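PDB 4WES: nitrogenase molybdenum-iron protein alpha chain from Clostridium pasteurianum, which forms, with the beta chain, the molybdenum-iron component of nitrogenase, which reduces dinitrogen to ammonium with electrons from ferredoxin and the energy of ATP hydrolysis. Local coordinates for residues 71-76 against 142-147; 81-86 against 103-108; 136-141 against 168-173; 185-190 against 266-271. All coordinates share one frame; numbering follows the deposited sequence.

Of the segments described, the one on strand 69-74 comes first, and interaction 1 closes a long loop by pairing residues 71-76 with 142-147, 66 residues further on. Interaction 2 lies within that loop: it is a short closure between the turn after helix 77-81 and the run into strand 106-107. Interaction 3 crosses interaction 1 and closes the loop carrying helix 154-165. Interactions 1 and 3 pair strands of one parallel sheet, four-stranded within this chain, and interaction 2 ties a loop to its outermost strand, 106-107. Interaction 4 follows in series and closes a later, longer loop, packing helix 182-196 on helix 263-277; Phe172 of interaction 3 touches Ala189 there.

Interaction 1 (71-76 against 142-147); sequences HITHGP and YATCPV. With CLF (Fe(8)-S(7) cluster), chain H.
His71 and Tyr142 meet through a hydrogen bond between ND1 and OH, 2.7 Å long, in which either atom could be the donor. The hydroxyl lies at the edge of the imidazole, near its plane, while the two rings meet rim to rim with planes 53° apart. The other ring nitrogen, NE2, is taken by the carbonyl of Ile66, so both nitrogens of this buried histidine have partners. Beside it the backbones bond as parallel strands: Tyr142 N gives to Ile72 O at 3.0 Å, and Tyr142 O accepts from His74 N at 2.9 Å. These are neighbouring strands of the four-stranded parallel sheet, and past their carboxyl ends the chains turn to the [8Fe-7S] cluster, as loops at such strand ends often do to form binding sites. There Thr144 OG1 donates to His74 O at 2.8 Å. Its chi1 of 62° sets OG1 between the backbone N and the carbonyl carbon, while the methyl CG2 turns to Thr73 CG2, 3.5 Å away; threonine suits the place by offering one branch of each kind. Glycine fits next, since Gly75 CA lies 3.1 Å from Thr144 OG1 and a CB would collide with that oxygen. The polar ends of His74 and Thr73 look elsewhere: His74 bonds through NE2 to Asp152 and through ND1 to Thr108, and Thr73 OG1 bonds to Tyr55. Cys145 SG binds an iron of the cluster at 2.3 Å, a ligand set shared with the beta chain, and Pro76 CB rests 3.5 Å from cluster sulfur S2B.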
loop_
_atom_site.group_PDB
_atom_site.type_symbol
_atom_site.label_atom_id
_atom_site.label_comp_id
_atom_site.label_asym_id
_atom_site.label_seq_id
_atom_site.Cartn_x
_atom_site.Cartn_y
_atom_site.Cartn_z
ATOM N N HIS A 71 -7.003 19.988 28.384
ATOM C CA HIS A 71 -6.095 19.471 29.394
ATOM C C HIS A 71 -4.653 19.799 29.032
ATOM O O HIS A 71 -4.121 19.274 28.071
ATOM C CB HIS A 71 -6.262 17.944 29.517
ATOM C CG HIS A 71 -7.662 17.537 29.818
ATOM N ND1 HIS A 71 -8.239 17.678 31.053
ATOM C CD2 HIS A 71 -8.588 16.984 29.008
ATOM C CE1 HIS A 71 -9.485 17.240 30.977
ATOM N NE2 HIS A 71 -9.706 16.793 29.757
ATOM N N ILE A 72 -4.054 20.726 29.783
ATOM C CA ILE A 72 -2.696 21.192 29.500
ATOM C C ILE A 72 -1.711 20.526 30.438
ATOM O O ILE A 72 -1.773 20.716 31.657
ATOM C CB ILE A 72 -2.560 22.726 29.631
ATOM C CG1 ILE A 72 -3.596 23.456 28.752
ATOM C CG2 ILE A 72 -1.140 23.144 29.275
ATOM C CD1 ILE A 72 -3.556 24.975 28.904
ATOM N N THR A 73 -0.804 19.731 29.870
ATOM C CA THR A 73 0.288 19.169 30.658
ATOM C C THR A 73 1.367 20.233 30.846
ATOM O O THR A 73 1.899 20.746 29.872
ATOM C CB THR A 73 0.901 17.956 29.942
ATOM O OG1 THR A 73 -0.146 16.985 29.748
ATOM C CG2 THR A 73 2.065 17.389 30.702
ATOM N N HIS A 74 1.656 20.533 32.108
ATOM C CA HIS A 74 2.732 21.472 32.410
ATOM C C HIS A 74 4.012 20.651 32.654
ATOM O O HIS A 74 4.194 20.076 33.727
ATOM C CB HIS A 74 2.388 22.353 33.601
ATOM C CG HIS A 74 3.402 23.416 33.856
ATOM N ND1 HIS A 74 4.011 24.138 32.851
ATOM C CD2 HIS A 74 3.929 23.844 35.023
ATOM C CE1 HIS A 74 4.829 25.014 33.409
ATOM N NE2 HIS A 74 4.783 24.866 34.723
ATOM N N GLY A 75 4.838 20.531 31.618
ATOM C CA GLY A 75 5.997 19.644 31.692
ATOM C C GLY A 75 6.699 19.670 30.369
ATOM O O GLY A 75 6.265 20.338 29.432
ATOM N N PRO A 76 7.838 18.947 30.287
ATOM C CA PRO A 76 8.472 18.706 29.005
ATOM C C PRO A 76 7.604 17.766 28.162
ATOM O O PRO A 76 6.531 17.327 28.602
ATOM C CB PRO A 76 9.863 18.163 29.381
ATOM C CG PRO A 76 9.894 18.119 30.899
ATOM C CD PRO A 76 8.434 18.126 31.329
ATOM N N TYR A 142 -1.874 20.164 34.572
ATOM C CA TYR A 142 -1.429 18.936 35.197
ATOM C C TYR A 142 0.077 18.996 35.434
ATOM O O TYR A 142 0.847 19.148 34.477
ATOM C CB TYR A 142 -1.784 17.729 34.299
ATOM C CG TYR A 142 -3.270 17.665 34.090
ATOM C CD1 TYR A 142 -4.101 16.992 34.960
ATOM C CD2 TYR A 142 -3.853 18.350 33.057
ATOM C CE1 TYR A 142 -5.473 17.005 34.794
ATOM C CE2 TYR A 142 -5.226 18.414 32.884
ATOM C CZ TYR A 142 -6.037 17.728 33.769
ATOM O OH TYR A 142 -7.414 17.771 33.642
ATOM N N ALA A 143 0.488 18.876 36.693
ATOM C CA ALA A 143 1.901 18.858 37.012
ATOM C C ALA A 143 2.570 17.551 36.556
ATOM O O ALA A 143 1.946 16.506 36.484
ATOM C CB ALA A 143 2.125 19.053 38.503
ATOM N N THR A 144 3.860 17.667 36.310
ATOM C CA THR A 144 4.740 16.580 35.930
ATOM C C THR A 144 5.984 16.650 36.831
ATOM O O THR A 144 6.147 17.605 37.592
ATOM C CB THR A 144 5.144 16.682 34.460
ATOM O OG1 THR A 144 5.857 17.884 34.267
ATOM C CG2 THR A 144 3.954 16.570 33.560
ATOM N N CYS A 145 6.881 15.657 36.719
ATOM C CA CYS A 145 8.059 15.572 37.587
ATOM C C CYS A 145 8.741 16.886 37.984
ATOM O O CYS A 145 9.000 17.067 39.178
ATOM C CB CYS A 145 9.071 14.579 37.002
ATOM S SG CYS A 145 8.579 12.850 37.181
ATOM N N PRO A 146 9.101 17.775 37.035
ATOM C CA PRO A 146 9.897 18.936 37.467
ATOM C C PRO A 146 9.142 20.043 38.208
ATOM O O PRO A 146 9.772 20.909 38.794
ATOM C CB PRO A 146 10.467 19.492 36.179
ATOM C CG PRO A 146 9.892 18.723 35.085
ATOM C CD PRO A 146 8.984 17.695 35.574
ATOM N N VAL A 147 7.807 20.070 38.117
ATOM C CA VAL A 147 7.025 21.273 38.397
ATOM C C VAL A 147 7.174 21.796 39.838
ATOM O O VAL A 147 7.499 22.962 40.062
ATOM C CB VAL A 147 5.543 21.012 38.063
ATOM C CG1 VAL A 147 4.648 22.121 38.605
ATOM C CG2 VAL A 147 5.382 20.862 36.582
HETATM FE FE1 CLF H . 7.334 12.134 35.369
HETATM FE FE2 CLF H . 7.570 10.446 33.543
HETATM FE FE3 CLF H . 5.101 10.581 34.778
HETATM FE FE4 CLF H . 6.020 12.534 33.136
HETATM S S1 CLF H . 8.388 12.776 33.329
HETATM S S2A CLF H . 7.095 9.836 35.702
HETATM S S4A CLF H . 5.494 10.400 32.536
HETATM S S3A CLF H . 5.123 12.868 35.243
HETATM FE FE5 CLF H . 7.347 13.459 30.089
HETATM FE FE6 CLF H . 10.705 14.323 31.115
HETATM FE FE7 CLF H . 9.785 12.596 29.183
HETATM FE FE8 CLF H . 9.406 11.507 31.613
HETATM S S2B CLF H . 9.068 14.747 29.567
HETATM S S3B CLF H . 11.416 12.150 30.766
HETATM S S4B CLF H . 7.990 11.279 29.793
#

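Interaction 2 (81-86 against 103-108); sequences FYTWGG and EYVFST
Trp84 meets Glu103 through its indole N-H, which goes not to a side chain but to a backbone carbonyl, and approaches that carbonyl from above its plane. The bond from NE1 to Glu103 O is 3.1 Å long and fairly straight at the hydrogen, 161°. The oxygen lies nearly in the plane of the indole, whereas the donor stands 54° out of the carbonyl plane. Val105 comes to the same ring over a face. Its CG2 methyl is 4.0 Å from the centroid of the five-membered ring, a CH-pi contact, and its CG1 reaches back to Trp84 CA at 3.5 Å and CB at 3.6 Å. With CG1 anti to the carbonyl carbon (chi1 -72°), the two branches of the valine divide the work: one covers the indole, the other packs at the root of the tryptophan. Valine suits the place because its two methyls can touch the ring face and that root at once. The type I turn from Phe81 to Trp84 brings the tryptophan round after helix 77-81. Trp84 is itself the centre of an inverse gamma turn, and Gly85 follows with a positive phi, where a CB would press on the preceding carbonyl O. The beta chain completes the setting: its Tyr394 stacks on the Trp84 ring, and its Asn18 accepts from Val105 N. Tryptophan thus supplies a broad apolar face and one directed N-H, so the loop near the [8Fe-7S] cluster is held to the entry of strand 106-107 both by dispersion over the ring and by a polar bond at its edge.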
loop_
_atom_site.group_PDB
_atom_site.type_symbol
_atom_site.label_atom_id
_atom_site.label_comp_id
_atom_site.label_asym_id
_atom_site.label_seq_id
_atom_site.Cartn_x
_atom_site.Cartn_y
_atom_site.Cartn_z
ATOM N N PHE A 81 3.019 13.875 24.984
ATOM C CA PHE A 81 3.039 12.970 23.830
ATOM C C PHE A 81 2.543 11.580 24.193
ATOM O O PHE A 81 1.809 10.964 23.413
ATOM C CB PHE A 81 4.468 12.876 23.283
ATOM C CG PHE A 81 4.592 11.981 22.091
ATOM C CD1 PHE A 81 4.395 12.446 20.803
ATOM C CD2 PHE A 81 4.912 10.645 22.255
ATOM C CE1 PHE A 81 4.508 11.626 19.693
ATOM C CE2 PHE A 81 5.016 9.823 21.167
ATOM C CZ PHE A 81 4.823 10.291 19.892
ATOM N N TYR A 82 2.908 11.070 25.362
ATOM C CA TYR A 82 2.553 9.712 25.744
ATOM C C TYR A 82 1.105 9.577 26.239
ATOM O O TYR A 82 0.668 8.457 26.525
ATOM C CB TYR A 82 3.584 9.158 26.736
ATOM C CG TYR A 82 4.924 9.016 26.076
ATOM C CD1 TYR A 82 5.100 8.159 24.998
ATOM C CD2 TYR A 82 6.031 9.730 26.518
ATOM C CE1 TYR A 82 6.322 8.041 24.346
ATOM C CE2 TYR A 82 7.246 9.623 25.856
ATOM C CZ TYR A 82 7.396 8.770 24.791
ATOM O OH TYR A 82 8.602 8.616 24.129
ATOM N N THR A 83 0.348 10.689 26.213
ATOM C CA THR A 83 -1.088 10.663 26.467
ATOM C C THR A 83 -1.882 10.958 25.206
ATOM O O THR A 83 -3.105 11.173 25.267
ATOM C CB THR A 83 -1.495 11.577 27.620
ATOM O OG1 THR A 83 -1.239 12.958 27.296
ATOM C CG2 THR A 83 -0.784 11.182 28.900
ATOM N N TRP A 84 -1.246 10.916 24.047
ATOM C CA TRP A 84 -1.875 11.207 22.769
ATOM C C TRP A 84 -2.503 9.955 22.145
ATOM O O TRP A 84 -1.963 9.330 21.221
ATOM C CB TRP A 84 -0.870 11.890 21.832
ATOM C CG TRP A 84 -1.410 12.609 20.656
ATOM C CD1 TRP A 84 -2.711 12.810 20.306
ATOM C CD2 TRP A 84 -0.631 13.240 19.644
ATOM N NE1 TRP A 84 -2.806 13.547 19.146
ATOM C CE2 TRP A 84 -1.525 13.781 18.708
ATOM C CE3 TRP A 84 0.733 13.336 19.407
ATOM C CZ2 TRP A 84 -1.088 14.443 17.567
ATOM C CZ3 TRP A 84 1.175 14.012 18.282
ATOM C CH2 TRP A 84 0.261 14.553 17.378
ATOM N N GLY A 85 -3.670 9.589 22.643
ATOM C CA GLY A 85 -4.471 8.549 22.020
ATOM C C GLY A 85 -4.171 7.109 22.374
ATOM O O GLY A 85 -4.891 6.229 21.928
ATOM N N GLY A 86 -3.149 6.867 23.192
ATOM C CA GLY A 86 -2.823 5.494 23.534
ATOM C C GLY A 86 -3.834 4.830 24.435
ATOM O O GLY A 86 -3.973 3.613 24.430
ATOM N N GLU A 103 -8.667 14.365 19.980
ATOM C CA GLU A 103 -7.671 14.139 18.946
ATOM C C GLU A 103 -6.413 14.964 19.165
ATOM O O GLU A 103 -5.506 14.891 18.351
ATOM C CB GLU A 103 -8.270 14.402 17.562
ATOM C CG GLU A 103 -9.442 13.493 17.228
ATOM C CD GLU A 103 -10.469 14.029 16.252
ATOM O OE1 GLU A 103 -11.143 13.198 15.599
ATOM O OE2 GLU A 103 -10.644 15.265 16.166
ATOM N N TYR A 104 -6.354 15.727 20.248
ATOM C CA TYR A 104 -5.296 16.680 20.505
ATOM C C TYR A 104 -4.587 16.371 21.809
ATOM O O TYR A 104 -5.195 15.843 22.726
ATOM C CB TYR A 104 -5.836 18.114 20.635
ATOM C CG TYR A 104 -6.559 18.617 19.431
ATOM C CD1 TYR A 104 -5.930 19.385 18.472
ATOM C CD2 TYR A 104 -7.913 18.353 19.231
ATOM C CE1 TYR A 104 -6.617 19.858 17.359
ATOM C CE2 TYR A 104 -8.588 18.825 18.124
ATOM C CZ TYR A 104 -7.952 19.596 17.199
ATOM O OH TYR A 104 -8.647 20.048 16.110
ATOM N N VAL A 105 -3.312 16.761 21.913
ATOM C CA VAL A 105 -2.681 16.934 23.228
ATOM C C VAL A 105 -2.075 18.326 23.312
ATOM O O VAL A 105 -1.544 18.861 22.323
ATOM C CB VAL A 105 -1.620 15.861 23.549
ATOM C CG1 VAL A 105 -2.287 14.523 23.822
ATOM C CG2 VAL A 105 -0.552 15.739 22.465
ATOM N N PHE A 106 -2.136 18.858 24.532
ATOM C CA PHE A 106 -1.742 20.233 24.819
ATOM C C PHE A 106 -0.685 20.247 25.905
ATOM O O PHE A 106 -0.833 19.559 26.896
ATOM C CB PHE A 106 -2.961 21.001 25.321
ATOM C CG PHE A 106 -4.106 21.042 24.350
ATOM C CD1 PHE A 106 -4.077 21.911 23.278
ATOM C CD2 PHE A 106 -5.186 20.216 24.493
ATOM C CE1 PHE A 106 -5.128 21.939 22.399
ATOM C CE2 PHE A 106 -6.272 20.263 23.631
ATOM C CZ PHE A 106 -6.220 21.110 22.564
ATOM N N SER A 107 0.331 21.094 25.755
ATOM C CA SER A 107 1.317 21.178 26.812
ATOM C C SER A 107 2.098 22.465 26.737
ATOM O O SER A 107 2.018 23.243 25.774
ATOM C CB SER A 107 2.291 20.042 26.714
ATOM O OG SER A 107 3.168 20.254 25.625
ATOM N N THR A 108 2.874 22.722 27.808
ATOM C CA THR A 108 3.750 23.879 27.843
ATOM C C THR A 108 5.147 23.558 27.330
ATOM O O THR A 108 5.964 24.469 27.213
ATOM C CB THR A 108 3.861 24.432 29.263
ATOM O OG1 THR A 108 4.292 23.381 30.131
ATOM C CG2 THR A 108 2.523 24.999 29.738
#

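Interaction 3 (136-141 against 168-173); sequences PAAIGV and PVHAFS
Val169 CG1 packs against Ile139 CG2 at 4.2 Å, and these two side chains, joined by Val141 in one of its two conformers, make the apolar centre on one face of the sheet. Beta-branched residues favour the extended backbone and cover this face well. Outward from it lies the parallel ladder. Ile139 gives its N-H to Pro168 O, and Ile139 O accepts from His170 N at 2.8 Å; Val141 does the same with His170 O and Phe172 N. CA-H...O contacts run beside these bonds, the shortest from Val169 CA to Ile139 O at 3.2 Å. On the other face Gly140 offers no side chain beside His170, whose NE2 bonds to Tyr246 OH. Val141 O also lies at the edge of the Phe172 ring, 3.7 Å from CD1. Helix 154-165, which links the two strands in a beta-alpha-beta crossover, covers the valine-isoleucine face through Ile165, Ala158 and Ser162, while strand 69-74 flanks strand 138-143 on its other side, and strand 169-172 is outermost within the chain.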
loop_
_atom_site.group_PDB
_atom_site.type_symbol
_atom_site.label_atom_id
_atom_site.label_comp_id
_atom_site.label_asym_id
_atom_site.label_seq_id
_atom_site.Cartn_x
_atom_site.Cartn_y
_atom_site.Cartn_z
ATOM N N PRO A 136 -12.958 26.552 25.637
ATOM C CA PRO A 136 -13.514 25.321 26.171
ATOM C C PRO A 136 -14.420 25.562 27.401
ATOM O O PRO A 136 -14.508 26.684 27.909
ATOM C CB PRO A 136 -12.255 24.552 26.567
ATOM C CG PRO A 136 -11.363 25.666 27.061
ATOM C CD PRO A 136 -11.583 26.793 26.097
ATOM N N ALA A 137 -15.022 24.495 27.911
ATOM C CA ALA A 137 -15.834 24.584 29.111
ATOM C C ALA A 137 -14.988 24.905 30.341
ATOM O O ALA A 137 -15.445 25.524 31.297
ATOM C CB ALA A 137 -16.590 23.295 29.308
ATOM N N ALA A 138 -13.749 24.414 30.325
ATOM C CA ALA A 138 -12.796 24.520 31.443
ATOM C C ALA A 138 -11.434 24.169 30.902
ATOM O O ALA A 138 -11.323 23.575 29.825
ATOM C CB ALA A 138 -13.176 23.616 32.594
ATOM N N ILE A 139 -10.424 24.516 31.670
ATOM C CA ILE A 139 -9.032 24.144 31.391
ATOM C C ILE A 139 -8.482 23.422 32.587
ATOM O O ILE A 139 -8.732 23.815 33.733
ATOM C CB ILE A 139 -8.198 25.394 31.038
ATOM C CG1 ILE A 139 -8.720 25.994 29.722
ATOM C CG2 ILE A 139 -6.697 25.070 30.980
ATOM C CD1 ILE A 139 -8.148 27.351 29.360
ATOM N N GLY A 140 -7.758 22.322 32.346
ATOM C CA GLY A 140 -6.995 21.661 33.394
ATOM C C GLY A 140 -5.510 21.896 33.193
ATOM O O GLY A 140 -5.036 21.984 32.061
ATOM N N VAL A 141 -4.775 21.971 34.307
ATOM C CA VAL A 141 -3.332 22.100 34.317
ATOM C C VAL A 141 -2.776 20.968 35.150
ATOM O O VAL A 141 -3.153 20.822 36.319
ATOM C CB VAL A 141 -2.893 23.403 34.969
ATOM C CG1 VAL A 141 -1.370 23.464 35.015
ATOM C CG2 VAL A 141 -3.487 24.591 34.226
ATOM N N PRO A 168 -13.563 28.095 34.407
ATOM C CA PRO A 168 -12.803 27.407 35.452
ATOM C C PRO A 168 -11.446 26.916 34.936
ATOM O O PRO A 168 -11.352 26.472 33.775
ATOM C CB PRO A 168 -13.696 26.232 35.811
ATOM C CG PRO A 168 -15.108 26.658 35.427
ATOM C CD PRO A 168 -14.850 27.441 34.174
ATOM N N VAL A 169 -10.433 26.991 35.785
ATOM C CA VAL A 169 -9.119 26.421 35.502
ATOM C C VAL A 169 -8.773 25.579 36.709
ATOM O O VAL A 169 -8.708 26.082 37.826
ATOM C CB VAL A 169 -8.047 27.488 35.227
ATOM C CG1 VAL A 169 -6.757 26.843 34.805
ATOM C CG2 VAL A 169 -8.507 28.464 34.142
ATOM N N HIS A 170 -8.536 24.295 36.493
ATOM C CA HIS A 170 -8.309 23.348 37.584
ATOM C C HIS A 170 -6.887 22.837 37.556
ATOM O O HIS A 170 -6.458 22.234 36.565
ATOM C CB HIS A 170 -9.253 22.166 37.483
ATOM C CG HIS A 170 -10.694 22.578 37.482
ATOM N ND1 HIS A 170 -11.260 23.222 38.552
ATOM C CD2 HIS A 170 -11.676 22.442 36.568
ATOM C CE1 HIS A 170 -12.533 23.448 38.297
ATOM N NE2 HIS A 170 -12.813 23.009 37.099
ATOM N N ALA A 171 -6.170 23.083 38.644
ATOM C CA ALA A 171 -4.791 22.589 38.799
ATOM C C ALA A 171 -4.751 21.247 39.521
ATOM O O ALA A 171 -5.456 21.028 40.497
ATOM C CB ALA A 171 -3.951 23.618 39.549
ATOM N N PHE A 172 -3.837 20.382 39.082
ATOM C CA PHE A 172 -3.649 19.068 39.682
ATOM C C PHE A 172 -2.173 18.846 39.943
ATOM O O PHE A 172 -1.381 18.805 38.991
ATOM C CB PHE A 172 -4.161 17.962 38.751
ATOM C CG PHE A 172 -5.628 18.060 38.442
ATOM C CD1 PHE A 172 -6.095 18.866 37.434
ATOM C CD2 PHE A 172 -6.553 17.330 39.177
ATOM C CE1 PHE A 172 -7.444 18.976 37.144
ATOM C CE2 PHE A 172 -7.913 17.414 38.896
ATOM C CZ PHE A 172 -8.365 18.255 37.895
ATOM N N SER A 173 -1.798 18.669 41.219
ATOM C CA SER A 173 -0.397 18.444 41.577
ATOM C C SER A 173 -0.096 16.955 41.543
ATOM O O SER A 173 0.082 16.320 42.565
ATOM C CB SER A 173 -0.095 19.032 42.932
ATOM O OG SER A 173 -0.062 20.443 42.859
#

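Interaction 4 (185-190 against 266-271); sequences GHHIAN and INYIAE. With ICS (iron-sulfur-molybdenum cluster with interstitial carbon), chain F.
His187 and Tyr268 lie one over the other in an offset stack, ring centroids 4.2 Å apart and planes at 20°. The imidazole sits above the CD1-CE1 side of the phenol ring, its ND1 3.5 Å from Tyr268 CE1, and His187 CA approaches the same phenol face as a CH-pi donor, 4.1 Å from the centroid. Asn190 meets the tyrosine differently: OD1 stands at the ring edge, close to its plane and 3.5 Å from CD2, and the amide is turned 75° against the ring. That oxygen accepts from Ile269 N at 3.1 Å, in the carbonyl plane and on a lone pair. The bond matters because helix 263-277 is kinked here and the N of Ile269 has no partner in the turn before; asparagine supplies the missing acceptor. Its other end, ND2, donates to His186 O within its own helix, from above the carbonyl plane, and to Ser265 O, so the amide bridges the two helices. Tyr268 OH, held also by Arg264, shares a water with His186 ND1, with distances of 2.7 Å from OH and 2.9 Å from ND1. With ND1 engaged by the water, NE2 of His186 faces the cofactor, 3.2 Å from its sulfur S2B, which lies in the imidazole plane. Segments 185-190 and 266-271 run at 34° to each other beside the iron-molybdenum cofactor pocket, where Cys262, just before helix 263-277, is a cluster ligand and His186 forms part of the wall, with Tyr268 behind it in a second shell.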
loop_
_atom_site.group_PDB
_atom_site.type_symbol
_atom_site.label_atom_id
_atom_site.label_comp_id
_atom_site.label_asym_id
_atom_site.label_seq_id
_atom_site.Cartn_x
_atom_site.Cartn_y
_atom_site.Cartn_z
ATOM N N GLY A 185 -2.486 9.307 41.475
ATOM C CA GLY A 185 -3.113 10.212 40.527
ATOM C C GLY A 185 -4.636 10.148 40.530
ATOM O O GLY A 185 -5.297 11.163 40.379
ATOM N N HIS A 186 -5.193 8.955 40.714
ATOM C CA HIS A 186 -6.633 8.855 40.855
ATOM C C HIS A 186 -7.095 9.696 42.034
ATOM O O HIS A 186 -8.073 10.453 41.952
ATOM C CB HIS A 186 -7.094 7.436 41.174
ATOM C CG HIS A 186 -6.701 6.381 40.195
ATOM N ND1 HIS A 186 -6.614 5.059 40.586
ATOM C CD2 HIS A 186 -6.386 6.440 38.883
ATOM C CE1 HIS A 186 -6.292 4.350 39.524
ATOM N NE2 HIS A 186 -6.126 5.151 38.493
ATOM N N HIS A 187 -6.395 9.536 43.159
ATOM C CA HIS A 187 -6.823 10.206 44.395
ATOM C C HIS A 187 -6.741 11.733 44.209
ATOM O O HIS A 187 -7.650 12.477 44.575
ATOM C CB HIS A 187 -5.952 9.717 45.534
ATOM C CG HIS A 187 -6.464 10.062 46.891
ATOM N ND1 HIS A 187 -6.021 9.415 48.012
ATOM C CD2 HIS A 187 -7.402 10.933 47.306
ATOM C CE1 HIS A 187 -6.641 9.879 49.078
ATOM N NE2 HIS A 187 -7.480 10.809 48.672
ATOM N N ILE A 188 -5.635 12.193 43.638
ATOM C CA ILE A 188 -5.427 13.610 43.389
ATOM C C ILE A 188 -6.520 14.140 42.457
ATOM O O ILE A 188 -7.089 15.236 42.691
ATOM C CB ILE A 188 -4.011 13.829 42.802
ATOM C CG1 ILE A 188 -2.955 13.549 43.881
ATOM C CG2 ILE A 188 -3.842 15.256 42.269
ATOM C CD1 ILE A 188 -1.558 13.276 43.350
ATOM N N ALA A 189 -6.872 13.413 41.406
ATOM C CA ALA A 189 -7.933 13.842 40.526
ATOM C C ALA A 189 -9.257 13.908 41.269
ATOM O O ALA A 189 -10.028 14.876 41.113
ATOM C CB ALA A 189 -8.049 12.923 39.321
ATOM N N ASN A 190 -9.571 12.862 42.028
ATOM C CA ASN A 190 -10.860 12.810 42.707
ATOM C C ASN A 190 -11.054 13.983 43.652
ATOM O O ASN A 190 -12.158 14.502 43.782
ATOM C CB ASN A 190 -11.035 11.508 43.514
ATOM C CG ASN A 190 -11.538 10.300 42.695
ATOM O OD1 ASN A 190 -12.519 9.690 43.079
ATOM N ND2 ASN A 190 -10.872 9.976 41.593
ATOM N N ILE A 266 -12.283 5.498 41.616
ATOM C CA ILE A 266 -13.385 6.436 41.841
ATOM C C ILE A 266 -14.034 6.308 43.186
ATOM O O ILE A 266 -14.980 7.065 43.501
ATOM C CB ILE A 266 -14.471 6.323 40.713
ATOM C CG1 ILE A 266 -15.138 7.658 40.372
ATOM C CG2 ILE A 266 -15.433 5.199 41.001
ATOM C CD1 ILE A 266 -14.186 8.700 39.810
ATOM N N ASN A 267 -13.616 5.342 44.009
ATOM C CA ASN A 267 -14.295 5.124 45.282
ATOM C C ASN A 267 -14.229 6.359 46.181
ATOM O O ASN A 267 -15.107 6.552 47.024
ATOM C CB ASN A 267 -13.823 3.871 46.044
ATOM C CG ASN A 267 -12.436 3.990 46.661
ATOM O OD1 ASN A 267 -12.342 4.144 47.880
ATOM N ND2 ASN A 267 -11.389 3.902 45.854
ATOM N N TYR A 268 -13.191 7.174 46.007
ATOM C CA TYR A 268 -13.056 8.408 46.787
ATOM C C TYR A 268 -14.309 9.285 46.590
ATOM O O TYR A 268 -14.960 9.708 47.563
ATOM C CB TYR A 268 -11.812 9.206 46.382
ATOM C CG TYR A 268 -10.568 8.346 46.218
ATOM C CD1 TYR A 268 -9.743 8.038 47.290
ATOM C CD2 TYR A 268 -10.209 7.870 44.961
ATOM C CE1 TYR A 268 -8.632 7.221 47.114
ATOM C CE2 TYR A 268 -9.116 7.062 44.795
ATOM C CZ TYR A 268 -8.316 6.754 45.862
ATOM O OH TYR A 268 -7.170 5.974 45.721
ATOM N N ILE A 269 -14.638 9.548 45.333
ATOM C CA ILE A 269 -15.857 10.295 44.964
ATOM C C ILE A 269 -17.132 9.576 45.384
ATOM O O ILE A 269 -18.075 10.220 45.866
ATOM C CB ILE A 269 -15.832 10.666 43.476
ATOM C CG1 ILE A 269 -14.967 11.907 43.268
ATOM C CG2 ILE A 269 -17.223 10.911 42.922
ATOM C CD1 ILE A 269 -14.565 12.155 41.840
ATOM N N ALA A 270 -17.187 8.250 45.242
ATOM C CA ALA A 270 -18.373 7.529 45.683
ATOM C C ALA A 270 -18.638 7.774 47.157
ATOM O O ALA A 270 -19.766 8.080 47.577
ATOM C CB ALA A 270 -18.258 6.049 45.400
ATOM N N GLU A 271 -17.597 7.644 47.971
ATOM C CA GLU A 271 -17.710 7.897 49.404
ATOM C C GLU A 271 -18.124 9.335 49.689
ATOM O O GLU A 271 -19.014 9.592 50.523
ATOM C CB GLU A 271 -16.381 7.618 50.082
ATOM C CG GLU A 271 -15.909 6.178 50.158
ATOM C CD GLU A 271 -14.494 6.022 50.738
ATOM O OE1 GLU A 271 -13.832 7.050 51.049
ATOM O OE2 GLU A 271 -14.036 4.874 50.887
HETATM FE FE1 ICS F . -9.823 1.660 36.840
HETATM MO MO1 ICS F . -4.926 0.687 31.996
HETATM FE FE2 ICS F . -7.365 2.333 36.083
HETATM FE FE3 ICS F . -9.266 1.947 34.243
HETATM FE FE4 ICS F . -8.318 -0.105 35.641
HETATM FE FE5 ICS F . -6.478 -0.470 33.867
HETATM FE FE6 ICS F . -5.577 1.970 34.262
HETATM FE FE7 ICS F . -7.410 1.560 32.478
HETATM C CX ICS F . -7.426 1.171 34.463
HETATM S S1A ICS F . -7.852 0.822 37.692
HETATM S S1B ICS F . -4.326 0.128 34.187
HETATM S S2A ICS F . -9.237 3.593 35.835
HETATM S S2B ICS F . -5.380 3.332 35.959
HETATM S S3A ICS F . -7.427 -2.084 35.125
HETATM S S3B ICS F . -5.648 2.933 32.261
HETATM S S4A ICS F . -10.521 0.278 35.126
HETATM S S4B ICS F . -6.942 -0.459 31.676
HETATM S S5A ICS F . -9.400 2.411 32.062
HETATM O O HOH W 1 -6.523 4.767 43.452
#